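Local structure of OxyA protein (Actinoplanes teichomyceticus, 5HH3) at residues B[259-264]-B[329-334]. The protein is a haem-dependent cytochrome P450 monooxygenase that probably performs a phenolic coupling step in the oxidative cyclisation of a glycopeptide antibiotic precursor peptide. Numbering follows the deposited sequence.
Sequences EQFALL and FDITRV
I331 fills a shallow hollow on helix 258-266 bordered by Q260, F261, L263 and L264. CG1 stands anti to the backbone N (chi1 -157°). I331 CD1 beyond it sits 3.8 Å from Q260 O, the backbone floor of the hollow, beside L264 CB and the F261 ring. I331 CG2 lies beside the Q260 amide, 3.4 Å from Q260 OE1. L263 CD2 and T332 CG2 close one flank at 3.7 Å.

F329 borders the other flank. Its ring lies nearly parallel to that of F261 but slid away, so they meet through CE2 and CZ with little overlap. Q260 bridges the loop backbone with both ends of its amide. Q260 OE1 accepts an almost straight hydrogen bond from I331 N at 2.8 Å. Q260 NE2 donates one to F329 O, also 2.8 Å, from above that carbonyl plane. NE2 also bonds D257, so three partners fix the rotation of the amide.

D330 OD1 accepts hydrogen bonds from T332 N and T332 OG1 on the same face of its carboxylate, an Asx turn within a type I beta turn. W274 also touches I331 and L264. R333 forms a salt bridge with E277 of helix 274-282, which also carries R280: the E-R-R triad of cytochromes P450.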
loop_
_atom_site.group_PDB
_atom_site.type_symbol
_atom_site.label_atom_id
_atom_site.label_comp_id
_atom_site.label_asym_id
_atom_site.label_seq_id
_atom_site.Cartn_x
_atom_site.Cartn_y
_atom_site.Cartn_z
ATOM N N GLU B 259 40.643 5.300 -6.873
ATOM C CA GLU B 259 41.489 5.758 -7.983
ATOM C C GLU B 259 40.777 6.729 -8.933
ATOM O O GLU B 259 41.365 7.705 -9.380
ATOM C CB GLU B 259 42.128 4.574 -8.722
ATOM C CG GLU B 259 43.180 3.886 -7.853
ATOM C CD GLU B 259 43.790 2.634 -8.455
ATOM O OE1 GLU B 259 43.114 1.949 -9.246
ATOM O OE2 GLU B 259 44.954 2.321 -8.111
ATOM N N GLN B 260 39.494 6.520 -9.172
ATOM C CA GLN B 260 38.738 7.442 -10.029
ATOM C C GLN B 260 38.523 8.800 -9.371
ATOM O O GLN B 260 38.589 9.827 -10.038
ATOM C CB GLN B 260 37.419 6.823 -10.433
ATOM C CG GLN B 260 37.612 5.510 -11.180
ATOM C CD GLN B 260 36.534 5.264 -12.193
ATOM O OE1 GLN B 260 36.223 6.133 -13.002
ATOM N NE2 GLN B 260 35.968 4.076 -12.174
ATOM N N PHE B 261 38.303 8.809 -8.062
ATOM C CA PHE B 261 38.159 10.068 -7.335
ATOM C C PHE B 261 39.481 10.777 -7.069
ATOM O O PHE B 261 39.480 11.980 -6.828
ATOM C CB PHE B 261 37.357 9.871 -6.051
ATOM C CG PHE B 261 35.917 9.600 -6.313
ATOM C CD1 PHE B 261 35.027 10.648 -6.529
ATOM C CD2 PHE B 261 35.456 8.302 -6.415
ATOM C CE1 PHE B 261 33.691 10.392 -6.806
ATOM C CE2 PHE B 261 34.121 8.045 -6.690
ATOM C CZ PHE B 261 33.237 9.091 -6.886
ATOM N N ALA B 262 40.602 10.048 -7.123
ATOM C CA ALA B 262 41.930 10.682 -7.122
ATOM C C ALA B 262 42.126 11.513 -8.398
ATOM O O ALA B 262 42.805 12.530 -8.382
ATOM C CB ALA B 262 43.033 9.639 -6.983
ATOM N N LEU B 263 41.513 11.060 -9.491
ATOM C CA LEU B 263 41.487 11.784 -10.759
ATOM C C LEU B 263 40.666 13.065 -10.642
ATOM O O LEU B 263 41.069 14.099 -11.148
ATOM C CB LEU B 263 40.917 10.885 -11.866
ATOM C CG LEU B 263 41.590 10.946 -13.229
ATOM C CD1 LEU B 263 42.986 10.330 -13.184
ATOM C CD2 LEU B 263 40.718 10.229 -14.250
ATOM N N LEU B 264 39.506 12.983 -9.990
ATOM C CA LEU B 264 38.715 14.167 -9.657
ATOM C C LEU B 264 39.507 15.166 -8.813
ATOM O O LEU B 264 39.475 16.364 -9.105
ATOM C CB LEU B 264 37.413 13.798 -8.926
ATOM C CG LEU B 264 36.559 14.942 -8.354
ATOM C CD1 LEU B 264 36.079 15.879 -9.451
ATOM C CD2 LEU B 264 35.372 14.380 -7.582
ATOM N N PHE B 329 31.108 2.213 -13.673
ATOM C CA PHE B 329 31.430 3.590 -13.257
ATOM C C PHE B 329 32.727 4.054 -13.918
ATOM O O PHE B 329 33.750 3.412 -13.790
ATOM C CB PHE B 329 31.557 3.686 -11.735
ATOM C CG PHE B 329 31.904 5.045 -11.244
ATOM C CD1 PHE B 329 31.120 6.135 -11.580
ATOM C CD2 PHE B 329 33.031 5.245 -10.442
ATOM C CE1 PHE B 329 31.433 7.405 -11.125
ATOM C CE2 PHE B 329 33.350 6.513 -9.979
ATOM C CZ PHE B 329 32.560 7.598 -10.329
ATOM N N ASP B 330 32.647 5.159 -14.649
ATOM C CA ASP B 330 33.783 5.690 -15.405
ATOM C C ASP B 330 33.674 7.203 -15.377
ATOM O O ASP B 330 32.941 7.811 -16.158
ATOM C CB ASP B 330 33.790 5.164 -16.837
ATOM C CG ASP B 330 34.898 5.780 -17.693
ATOM O OD1 ASP B 330 35.786 6.480 -17.179
ATOM O OD2 ASP B 330 34.867 5.571 -18.914
ATOM N N ILE B 331 34.429 7.794 -14.465
ATOM C CA ILE B 331 34.372 9.215 -14.203
ATOM C C ILE B 331 34.798 10.104 -15.398
ATOM O O ILE B 331 34.495 11.298 -15.402
ATOM C CB ILE B 331 35.200 9.534 -12.931
ATOM C CG1 ILE B 331 34.745 10.845 -12.297
ATOM C CG2 ILE B 331 36.698 9.527 -13.218
ATOM C CD1 ILE B 331 35.080 10.909 -10.823
ATOM N N THR B 332 35.484 9.530 -16.394
ATOM C CA THR B 332 35.906 10.258 -17.610
ATOM C C THR B 332 34.915 10.140 -18.785
ATOM O O THR B 332 35.184 10.674 -19.859
ATOM C CB THR B 332 37.273 9.752 -18.138
ATOM O OG1 THR B 332 37.110 8.442 -18.690
ATOM C CG2 THR B 332 38.345 9.705 -17.030
ATOM N N ARG B 333 33.803 9.427 -18.610
ATOM C CA ARG B 333 32.795 9.294 -19.670
ATOM C C ARG B 333 32.349 10.679 -20.162
ATOM O O ARG B 333 31.963 11.535 -19.369
ATOM C CB ARG B 333 31.580 8.496 -19.186
ATOM C CG ARG B 333 30.573 8.133 -20.279
ATOM C CD ARG B 333 29.233 7.660 -19.700
ATOM N NE ARG B 333 29.458 6.607 -18.722
ATOM C CZ ARG B 333 29.823 5.360 -19.019
ATOM N NH1 ARG B 333 29.942 4.942 -20.287
ATOM N NH2 ARG B 333 30.054 4.506 -18.029
ATOM N N VAL B 334 32.423 10.876 -21.476
ATOM C CA VAL B 334 32.024 12.122 -22.117
ATOM C C VAL B 334 30.495 12.231 -22.127
ATOM O O VAL B 334 29.808 11.316 -22.578
ATOM C CB VAL B 334 32.615 12.206 -23.541
ATOM C CG1 VAL B 334 32.021 13.370 -24.330
ATOM C CG2 VAL B 334 34.132 12.340 -23.446
#